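Local atomic coordinates of DNA protection during starvation protein (Agrobacterium tumefaciens, PDB entry 1O9R), a protein that protects DNA from oxidative damage without binding it, oxidising ferrous iron and storing it as a ferric mineral inside a hollow twelve-subunit shell. Residues N8-P11 / S12-S16. Sequence-based numbering, arbitrary orientation.
Sequences NDLP and SNAKS
Lys15 reaches back from the first turn of helix 12-42 to the carbonyls of Asn8 and Leu10 through an extended chain that bends only at its last torsion, chi4 99°. That final turn sets NZ between two acceptors: it donates to Asn8 O at 2.7 Å, 35° out of that carbonyl's plane, and to Leu10 O, also at 2.7 Å, but within the plane of the second carbonyl. Leu10 runs antiparallel to the lysine stem, its CD2 4.0 Å from Lys15 CG. With CG anti to the backbone N (chi1 -172°), the leucine also sets CG 3.8 Å from Ala14 CB, a buried apolar contact at which Leu76 packs on Leu10 as well. Pro11 is the N-cap residue of this first long helix of the ferritin-like Dps subunit, and Pro11 O accepts from Lys15 N (2.8 Å) in the first i-to-i+4 bond. In the same loop, at a subunit interface, Asp9 points away from the turn and forms a salt bridge with Arg122 of a second subunit. One ammonium group thus binds two backbone carbonyls, two residues apart, to the helix start, and its positive charge is probably stabilised by the negative ends of their dipoles.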
ATOM      1  N   ASN A   8     -24.548  17.704 -23.814  1.00 15.23           N
ATOM      2  CA  ASN A   8     -24.879  18.302 -22.521  1.00 15.19           C
ATOM      3  C   ASN A   8     -26.019  19.326 -22.676  1.00 15.50           C
ATOM      4  O   ASN A   8     -25.794  20.290 -23.418  1.00 16.51           O
ATOM      5  CB  ASN A   8     -23.631  18.930 -21.903  1.00 16.11           C
ATOM      6  CG  ASN A   8     -23.832  19.323 -20.479  1.00 16.81           C
ATOM      7  OD1 ASN A   8     -23.024  19.006 -19.520  1.00 18.91           O
ATOM      8  ND2 ASN A   8     -24.875  20.055 -20.204  1.00 14.88           N
ATOM      9  N   ASP A   9     -27.172  19.098 -22.054  1.00 15.87           N
ATOM     10  CA  ASP A   9     -28.348  19.966 -22.358  1.00 16.99           C
ATOM     11  C   ASP A   9     -28.558  21.096 -21.390  1.00 18.86           C
ATOM     12  O   ASP A   9     -29.666  21.704 -21.367  1.00 20.16           O
ATOM     13  CB  ASP A   9     -29.618  19.127 -22.503  1.00 16.38           C
ATOM     14  CG  ASP A   9     -30.196  18.547 -21.237  1.00 18.39           C
ATOM     15  OD1 ASP A   9     -29.652  18.756 -20.142  1.00 20.22           O
ATOM     16  OD2 ASP A   9     -31.277  17.884 -21.272  1.00 20.42           O
ATOM     17  N   LEU A  10     -27.583  21.505 -20.585  1.00 17.31           N
ATOM     18  CA  LEU A  10     -27.723  22.736 -19.784  1.00 17.49           C
ATOM     19  C   LEU A  10     -28.018  23.865 -20.757  1.00 18.77           C
ATOM     20  O   LEU A  10     -27.380  23.977 -21.830  1.00 17.89           O
ATOM     21  CB  LEU A  10     -26.401  23.072 -19.055  1.00 16.47           C
ATOM     22  CG  LEU A  10     -26.495  24.208 -18.052  1.00 17.50           C
ATOM     23  CD1 LEU A  10     -27.342  23.891 -16.838  1.00 19.23           C
ATOM     24  CD2 LEU A  10     -25.096  24.639 -17.602  1.00 18.94           C
ATOM     25  N   PRO A  11     -29.032  24.672 -20.505  1.00 19.00           N
ATOM     26  CA  PRO A  11     -29.349  25.742 -21.462  1.00 21.20           C
ATOM     27  C   PRO A  11     -28.172  26.578 -21.861  1.00 21.46           C
ATOM     28  O   PRO A  11     -27.277  26.902 -21.054  1.00 19.09           O
ATOM     29  CB  PRO A  11     -30.435  26.542 -20.732  1.00 21.27           C
ATOM     30  CG  PRO A  11     -31.093  25.502 -19.896  1.00 19.37           C
ATOM     31  CD  PRO A  11     -29.922  24.660 -19.342  1.00 19.32           C
ATOM     32  N   SER A  12     -28.109  26.985 -23.137  1.00 22.00           N
ATOM     33  CA  SER A  12     -26.990  27.761 -23.647  1.00 23.96           C
ATOM     34  C   SER A  12     -26.727  29.023 -22.840  1.00 23.17           C
ATOM     35  O   SER A  12     -25.545  29.360 -22.663  1.00 23.17           O
ATOM     36  CB  SER A  12     -27.229  28.183 -25.117  1.00 28.55           C
ATOM     37  OG  SER A  12     -27.333  26.979 -25.869  1.00 34.28           O
ATOM     38  N   ASN A  13     -27.746  29.760 -22.429  1.00 22.91           N
ATOM     39  CA  ASN A  13     -27.473  30.994 -21.676  1.00 24.99           C
ATOM     40  C   ASN A  13     -26.842  30.629 -20.327  1.00 21.97           C
ATOM     41  O   ASN A  13     -25.967  31.398 -19.885  1.00 22.23           O
ATOM     42  CB  ASN A  13     -28.703  31.868 -21.463  1.00 29.64           C
ATOM     43  CG  ASN A  13     -29.283  32.471 -22.716  1.00 32.36           C
ATOM     44  OD1 ASN A  13     -28.589  32.616 -23.716  1.00 36.19           O
ATOM     45  ND2 ASN A  13     -30.561  32.824 -22.695  1.00 34.67           N
ATOM     46  N   ALA A  14     -27.277  29.537 -19.717  1.00 18.69           N
ATOM     47  CA  ALA A  14     -26.664  29.092 -18.453  1.00 18.41           C
ATOM     48  C   ALA A  14     -25.214  28.633 -18.703  1.00 18.36           C
ATOM     49  O   ALA A  14     -24.357  29.028 -17.888  1.00 18.21           O
ATOM     50  CB  ALA A  14     -27.434  27.934 -17.823  1.00 18.95           C
ATOM     51  N   LYS A  15     -24.962  27.936 -19.782  1.00 17.39           N
ATOM     52  CA  LYS A  15     -23.574  27.565 -20.099  1.00 15.99           C
ATOM     53  C   LYS A  15     -22.706  28.813 -20.204  1.00 19.11           C
ATOM     54  O   LYS A  15     -21.583  28.875 -19.646  1.00 17.90           O
ATOM     55  CB  LYS A  15     -23.464  26.764 -21.370  1.00 16.68           C
ATOM     56  CG  LYS A  15     -24.042  25.343 -21.355  1.00 16.92           C
ATOM     57  CD  LYS A  15     -23.778  24.730 -22.727  1.00 18.01           C
ATOM     58  CE  LYS A  15     -24.101  23.233 -22.755  1.00 19.69           C
ATOM     59  NZ  LYS A  15     -25.426  22.984 -23.353  1.00 23.06           N
ATOM     60  N   SER A  16     -23.170  29.822 -20.956  1.00 18.36           N
ATOM     61  CA  SER A  16     -22.306  31.011 -21.102  1.00 19.63           C
ATOM     62  C   SER A  16     -22.059  31.692 -19.773  1.00 18.74           C
ATOM     63  O   SER A  16     -20.911  32.118 -19.439  1.00 18.76           O
ATOM     64  CB  SER A  16     -23.089  31.953 -22.064  1.00 23.05           C
ATOM     65  OG  SER A  16     -22.326  33.140 -22.332  1.00 30.73           O
TER